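PDB 5HC8: prenyltransference for protein from Lavandula lanata, which acts as a head-to-middle prenyltransferase, probably joining two dimethylallyl diphosphate molecules to give the branched product lavandulyl diphosphate. Local coordinates for residues 101-107 and 131-137; 174-180 and 204-208. All coordinates share one frame; numbering follows the deposited sequence.

Interaction 1: residues 101-107 and 131-137; sequences DIQFSAI and NKGMHFI. With SO4 (sulfate ion), chain E.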
loop_
_atom_site.group_PDB
_atom_site.type_symbol
_atom_site.label_atom_id
_atom_site.label_comp_id
_atom_site.label_asym_id
_atom_site.label_seq_id
_atom_site.Cartn_x
_atom_site.Cartn_y
_atom_site.Cartn_z
ATOM N N ASP A 101 5.114 -12.483 28.496
ATOM C CA ASP A 101 6.439 -11.938 28.418
ATOM C C ASP A 101 6.572 -11.034 27.187
ATOM O O ASP A 101 7.562 -11.091 26.448
ATOM C CB ASP A 101 7.485 -13.046 28.319
ATOM C CG ASP A 101 8.879 -12.564 28.705
ATOM O OD1 ASP A 101 9.022 -11.591 29.472
ATOM O OD2 ASP A 101 9.838 -13.136 28.201
ATOM N N ILE A 102 5.556 -10.214 26.980
ATOM C CA ILE A 102 5.480 -9.410 25.767
ATOM C C ILE A 102 6.486 -8.295 25.749
ATOM O O ILE A 102 6.714 -7.663 26.748
ATOM C CB ILE A 102 4.057 -8.893 25.618
ATOM C CG1 ILE A 102 3.232 -10.091 25.149
ATOM C CG2 ILE A 102 3.976 -7.719 24.637
ATOM C CD1 ILE A 102 1.986 -10.135 25.949
ATOM N N GLN A 103 7.097 -8.081 24.598
ATOM C CA GLN A 103 7.951 -6.959 24.409
ATOM C C GLN A 103 7.150 -5.829 23.776
ATOM O O GLN A 103 6.517 -6.063 22.732
ATOM C CB GLN A 103 9.081 -7.321 23.506
ATOM C CG GLN A 103 9.879 -8.520 23.967
ATOM C CD GLN A 103 10.916 -8.937 22.926
ATOM O OE1 GLN A 103 11.910 -8.247 22.741
ATOM N NE2 GLN A 103 10.669 -10.057 22.223
ATOM N N PHE A 104 7.192 -4.626 24.396
ATOM C CA PHE A 104 6.398 -3.485 23.982
ATOM C C PHE A 104 7.252 -2.403 23.348
ATOM O O PHE A 104 8.289 -2.066 23.858
ATOM C CB PHE A 104 5.575 -2.882 25.114
ATOM C CG PHE A 104 4.928 -1.599 24.690
ATOM C CD1 PHE A 104 3.749 -1.618 23.979
ATOM C CD2 PHE A 104 5.562 -0.382 24.903
ATOM C CE1 PHE A 104 3.164 -0.457 23.528
ATOM C CE2 PHE A 104 5.003 0.785 24.441
ATOM C CZ PHE A 104 3.797 0.750 23.742
ATOM N N SER A 105 6.875 -1.928 22.158
ATOM C CA SER A 105 7.469 -0.757 21.554
ATOM C C SER A 105 6.376 0.132 21.005
ATOM O O SER A 105 5.297 -0.347 20.712
ATOM C CB SER A 105 8.371 -1.079 20.402
ATOM O OG SER A 105 9.377 -1.982 20.698
ATOM N N ALA A 106 6.659 1.425 20.890
ATOM C CA ALA A 106 5.793 2.320 20.168
ATOM C C ALA A 106 6.598 2.877 19.018
ATOM O O ALA A 106 7.873 3.087 19.117
ATOM C CB ALA A 106 5.182 3.433 21.049
ATOM N N ILE A 107 5.901 3.022 17.879
ATOM C CA ILE A 107 6.484 3.687 16.706
ATOM C C ILE A 107 5.623 4.883 16.310
ATOM O O ILE A 107 4.411 4.877 16.516
ATOM C CB ILE A 107 6.733 2.765 15.515
ATOM C CG1 ILE A 107 5.422 2.227 14.919
ATOM C CG2 ILE A 107 7.699 1.653 15.932
ATOM C CD1 ILE A 107 5.672 1.403 13.654
ATOM N N ASN A 131 12.299 -8.622 27.762
ATOM C CA ASN A 131 11.345 -9.717 27.543
ATOM C C ASN A 131 11.666 -10.433 26.249
ATOM O O ASN A 131 12.263 -9.871 25.334
ATOM C CB ASN A 131 9.909 -9.187 27.551
ATOM C CG ASN A 131 9.485 -8.713 28.921
ATOM O OD1 ASN A 131 10.296 -8.751 29.822
ATOM N ND2 ASN A 131 8.239 -8.269 29.097
ATOM N N LYS A 132 11.287 -11.696 26.166
ATOM C CA LYS A 132 11.583 -12.507 24.995
ATOM C C LYS A 132 10.330 -12.982 24.254
ATOM O O LYS A 132 10.449 -13.754 23.323
ATOM C CB LYS A 132 12.368 -13.763 25.459
ATOM C CG LYS A 132 13.803 -13.496 25.896
ATOM C CD LYS A 132 14.731 -13.161 24.725
ATOM C CE LYS A 132 16.113 -12.759 25.231
ATOM N NZ LYS A 132 16.913 -12.084 24.178
ATOM N N GLY A 133 9.142 -12.600 24.701
ATOM C CA GLY A 133 7.903 -13.078 24.091
ATOM C C GLY A 133 7.540 -12.271 22.845
ATOM O O GLY A 133 8.387 -11.660 22.219
ATOM N N MET A 134 6.272 -12.295 22.480
ATOM C CA MET A 134 5.862 -11.696 21.229
ATOM C C MET A 134 6.108 -10.223 21.373
ATOM O O MET A 134 5.839 -9.640 22.411
ATOM C CB MET A 134 4.380 -11.960 20.960
ATOM C CG MET A 134 3.807 -11.370 19.667
ATOM S SD MET A 134 2.039 -11.553 19.542
ATOM C CE MET A 134 1.445 -10.208 20.532
ATOM N N HIS A 135 6.567 -9.621 20.295
ATOM C CA HIS A 135 6.649 -8.179 20.187
ATOM C C HIS A 135 5.221 -7.601 19.883
ATOM O O HIS A 135 4.468 -8.141 19.040
ATOM C CB HIS A 135 7.668 -7.877 19.090
ATOM C CG HIS A 135 8.256 -6.505 19.103
ATOM N ND1 HIS A 135 9.231 -6.131 18.205
ATOM C CD2 HIS A 135 8.039 -5.420 19.886
ATOM C CE1 HIS A 135 9.581 -4.883 18.431
ATOM N NE2 HIS A 135 8.858 -4.426 19.433
ATOM N N PHE A 136 4.880 -6.518 20.592
ATOM C CA PHE A 136 3.680 -5.729 20.385
ATOM C C PHE A 136 4.093 -4.302 20.081
ATOM O O PHE A 136 4.746 -3.647 20.904
ATOM C CB PHE A 136 2.826 -5.730 21.643
ATOM C CG PHE A 136 1.690 -4.753 21.625
ATOM C CD1 PHE A 136 0.973 -4.454 20.439
ATOM C CD2 PHE A 136 1.351 -4.041 22.781
ATOM C CE1 PHE A 136 -0.064 -3.525 20.439
ATOM C CE2 PHE A 136 0.291 -3.111 22.781
ATOM C CZ PHE A 136 -0.424 -2.864 21.614
ATOM N N ILE A 137 3.809 -3.821 18.863
ATOM C CA ILE A 137 4.065 -2.416 18.498
ATOM C C ILE A 137 2.741 -1.644 18.507
ATOM O O ILE A 137 1.739 -2.066 17.882
ATOM C CB ILE A 137 4.718 -2.289 17.134
ATOM C CG1 ILE A 137 6.139 -2.825 17.218
ATOM C CG2 ILE A 137 4.781 -0.814 16.644
ATOM C CD1 ILE A 137 6.830 -3.029 15.876
HETATM S S SO4 E . 11.455 -8.593 16.682
HETATM O O1 SO4 E . 10.083 -8.030 16.312
HETATM O O2 SO4 E . 12.613 -8.396 15.719
HETATM O O3 SO4 E . 11.944 -8.015 17.987
HETATM O O4 SO4 E . 11.208 -10.057 16.875
#
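Q103 N and S105 N bond to M134 O and F136 O, and F136 N returns to Q103 O at 2.7 Å, setting strand 103-107 parallel to strand 135-137. D101 O takes G133 N, D101 OD2 takes K132 N at 2.9 Å from above the carboxylate plane, and N131 ND2 reaches I102 O at 2.9 Å. The extended chain of Q103 lays its amide in plane with G133 O, NE2 to O 2.8 Å. With an alanine in place of Q103, G133 O would probably lose this donor and a gap would open beside N131 O, against which CG and CD lie. H135 is held at two ring-edge points: NE2 pairs with S105 OG at 2.8 Å, and ND1 donates to O1 of a sulfate, probably from the crystallisation liquor, at 2.8 Å; together they hold the ring's rotation in this crystal. On the face of F104 and F136 the contact is apolar, F104 turning its edge to the F136 ring in an offset edge-to-face pair (centroids 5.7 Å, planes 63°). Away from that face, I137 CG2 meets I107 CG1 at 3.6 Å. With helix 115-128 the strands form a beta-alpha-beta unit edging the undecaprenyl diphosphate synthase-like sheet.

Interaction 2: residues 174-180 and 204-208; sequences FEQHLMT and FLWQL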
loop_
_atom_site.group_PDB
_atom_site.type_symbol
_atom_site.label_atom_id
_atom_site.label_comp_id
_atom_site.label_asym_id
_atom_site.label_seq_id
_atom_site.Cartn_x
_atom_site.Cartn_y
_atom_site.Cartn_z
ATOM N N PHE A 174 17.328 1.280 2.795
ATOM C CA PHE A 174 16.162 2.135 3.002
ATOM C C PHE A 174 15.337 1.601 4.146
ATOM O O PHE A 174 15.009 2.306 5.087
ATOM C CB PHE A 174 15.407 2.317 1.680
ATOM C CG PHE A 174 14.514 3.513 1.701
ATOM C CD1 PHE A 174 13.300 3.442 2.330
ATOM C CD2 PHE A 174 14.954 4.724 1.195
ATOM C CE1 PHE A 174 12.486 4.551 2.402
ATOM C CE2 PHE A 174 14.129 5.852 1.250
ATOM C CZ PHE A 174 12.924 5.765 1.910
ATOM N N GLU A 175 15.219 0.285 4.199
ATOM C CA GLU A 175 14.523 -0.419 5.257
ATOM C C GLU A 175 15.098 -0.161 6.637
ATOM O O GLU A 175 14.382 0.029 7.613
ATOM C CB GLU A 175 14.569 -1.896 4.816
ATOM C CG GLU A 175 13.918 -3.031 5.577
ATOM C CD GLU A 175 12.481 -3.174 5.262
ATOM O OE1 GLU A 175 12.053 -3.710 4.186
ATOM O OE2 GLU A 175 11.787 -2.667 6.148
ATOM N N GLN A 176 16.429 -0.067 6.758
ATOM C CA GLN A 176 17.034 0.106 8.103
ATOM C C GLN A 176 16.844 1.520 8.670
ATOM O O GLN A 176 17.116 1.789 9.829
ATOM C CB GLN A 176 18.573 -0.103 8.061
ATOM C CG GLN A 176 19.098 -1.396 7.471
ATOM C CD GLN A 176 20.581 -1.239 7.026
ATOM O OE1 GLN A 176 21.315 -0.362 7.526
ATOM N NE2 GLN A 176 21.016 -2.069 6.078
ATOM N N HIS A 177 16.305 2.430 7.856
ATOM C CA HIS A 177 16.031 3.806 8.342
ATOM C C HIS A 177 14.568 4.135 8.586
ATOM O O HIS A 177 14.245 5.254 9.020
ATOM C CB HIS A 177 16.673 4.742 7.324
ATOM C CG HIS A 177 18.167 4.662 7.352
ATOM N ND1 HIS A 177 18.890 3.858 6.499
ATOM C CD2 HIS A 177 19.065 5.222 8.207
ATOM C CE1 HIS A 177 20.181 3.969 6.789
ATOM N NE2 HIS A 177 20.308 4.795 7.815
ATOM N N LEU A 178 13.685 3.161 8.358
ATOM C CA LEU A 178 12.268 3.359 8.706
ATOM C C LEU A 178 12.082 3.130 10.144
ATOM O O LEU A 178 12.970 2.555 10.831
ATOM C CB LEU A 178 11.391 2.370 7.894
ATOM C CG LEU A 178 11.487 2.661 6.396
ATOM C CD1 LEU A 178 11.048 1.436 5.603
ATOM C CD2 LEU A 178 10.560 3.838 6.016
ATOM N N MET A 179 10.907 3.536 10.623
ATOM C CA MET A 179 10.490 3.331 11.987
ATOM C C MET A 179 10.303 1.879 12.354
ATOM O O MET A 179 10.374 1.566 13.536
ATOM C CB MET A 179 9.237 4.154 12.329
ATOM C CG MET A 179 9.532 5.645 12.422
ATOM S SD MET A 179 8.063 6.617 12.831
ATOM C CE MET A 179 7.655 7.250 11.236
ATOM N N THR A 180 10.166 0.979 11.358
ATOM C CA THR A 180 10.021 -0.433 11.645
ATOM C C THR A 180 11.401 -1.095 11.794
ATOM O O THR A 180 11.464 -2.328 11.924
ATOM C CB THR A 180 9.222 -1.094 10.499
ATOM O OG1 THR A 180 9.626 -0.544 9.212
ATOM C CG2 THR A 180 7.775 -0.832 10.775
ATOM N N PHE A 204 1.259 1.973 7.008
ATOM C CA PHE A 204 2.379 1.483 6.242
ATOM C C PHE A 204 2.163 1.540 4.751
ATOM O O PHE A 204 1.095 1.168 4.205
ATOM C CB PHE A 204 2.663 -0.039 6.562
ATOM C CG PHE A 204 3.081 -0.375 7.965
ATOM C CD1 PHE A 204 3.941 0.407 8.700
ATOM C CD2 PHE A 204 2.635 -1.565 8.553
ATOM C CE1 PHE A 204 4.284 0.069 9.983
ATOM C CE2 PHE A 204 3.015 -1.941 9.861
ATOM C CZ PHE A 204 3.870 -1.128 10.586
ATOM N N LEU A 205 3.219 1.892 4.032
ATOM C CA LEU A 205 3.209 1.878 2.595
ATOM C C LEU A 205 4.409 1.045 2.152
ATOM O O LEU A 205 4.217 0.028 1.527
ATOM C CB LEU A 205 3.289 3.322 2.008
ATOM C CG LEU A 205 2.069 4.196 2.406
ATOM C CD1 LEU A 205 2.315 5.627 1.881
ATOM C CD2 LEU A 205 0.786 3.677 1.877
ATOM N N TRP A 206 5.659 1.480 2.453
ATOM C CA TRP A 206 6.838 0.705 2.123
ATOM C C TRP A 206 6.692 -0.772 2.576
ATOM O O TRP A 206 7.142 -1.697 1.863
ATOM C CB TRP A 206 8.069 1.296 2.787
ATOM C CG TRP A 206 9.278 0.426 2.694
ATOM C CD1 TRP A 206 9.589 -0.645 3.476
ATOM C CD2 TRP A 206 10.308 0.521 1.689
ATOM N NE1 TRP A 206 10.773 -1.204 3.042
ATOM C CE2 TRP A 206 11.230 -0.512 1.938
ATOM C CE3 TRP A 206 10.568 1.408 0.652
ATOM C CZ2 TRP A 206 12.383 -0.668 1.165
ATOM C CZ3 TRP A 206 11.629 1.193 -0.162
ATOM C CH2 TRP A 206 12.577 0.201 0.137
ATOM N N GLN A 207 6.106 -0.917 3.744
ATOM C CA GLN A 207 5.983 -2.208 4.398
ATOM C C GLN A 207 5.073 -3.215 3.738
ATOM O O GLN A 207 5.133 -4.392 4.139
ATOM C CB GLN A 207 5.700 -2.067 5.907
ATOM C CG GLN A 207 6.802 -1.383 6.710
ATOM C CD GLN A 207 6.818 0.158 6.691
ATOM O OE1 GLN A 207 6.051 0.818 5.938
ATOM N NE2 GLN A 207 7.695 0.745 7.521
ATOM N N LEU A 208 4.277 -2.820 2.755
ATOM C CA LEU A 208 3.130 -3.634 2.279
ATOM C C LEU A 208 3.169 -4.285 0.907
ATOM O O LEU A 208 2.098 -4.605 0.420
ATOM C CB LEU A 208 1.809 -2.780 2.385
ATOM C CG LEU A 208 1.437 -2.255 3.768
ATOM C CD1 LEU A 208 0.008 -1.671 3.662
ATOM C CD2 LEU A 208 1.435 -3.337 4.851
#
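The W206 indole carries two residues on one face and a third at its edge. F174 lies over the six-membered ring in an offset stack, centroids 4.9 Å apart and planes 27° from parallel, with F174 CD1 3.7 Å from W206 CZ3. Beside it on the same face, L178 points CD1 at the five-membered ring in a CH-pi contact, 3.6 Å from that ring's centroid. At the edge, W206 NE1 donates to E175 OE1 at 3.0 Å, almost straight (174°) and within the ring plane, while the carboxylate stands steeply to the indole and is met from above its own plane. The bend of the E175 chain at chi2 (83°) brings the carboxylate to this edge. F204, in turn, has Q207 CG over one face near the rim, and T180 CG2 approaches its CE1 obliquely at 3.7 Å. W206 and Q207 occupy the middle of a type I beta turn, L205 to L208, closed by L208 N to L205 O; the turn lies in the loop between strands 190-193 and 212-215 and packs on the end of helix 171-176 and the residues after it. From the turn, the Q207 amide meets T180 coming the opposite way: NE2 donates to T180 OG1 at 2.9 Å, with the hydroxyl in the amide plane. Q207 NE2 has a second acceptor in D147 OD2, so two bonds from one nitrogen hold the amide's rotation. L178 and F174 also rest on helix 144-160, through A151 and I155 respectively. R145 of the second subunit bonds to W206 O and makes a cation-pi contact with W206, placing the indole at the dimer interface; E175 OE1 is only a long, weak ionic partner of that arginine.

Interaction 1 closes before interaction 2 opens along the chain, and their centres lie 18 Å apart, yet they meet at I107, the last residue of strand 103-107. I107 CG2 packs on M179 O at 3.6 Å, and I107 CD1 lies 4.1 Å from F204 CE1 and 4.2 Å from T180 CG2. Y142 bridges the same junction, touching I107 and meeting the F204 ring. Both contacts stand back from the bound substrate analogue: the side chains of I107 and F204 are about 12 Å and about 11 Å from it. Residues 204-208 nevertheless follow closely on R199 and S201, which line its pocket, while the side chain of F136 is about 12 Å from the bound diene.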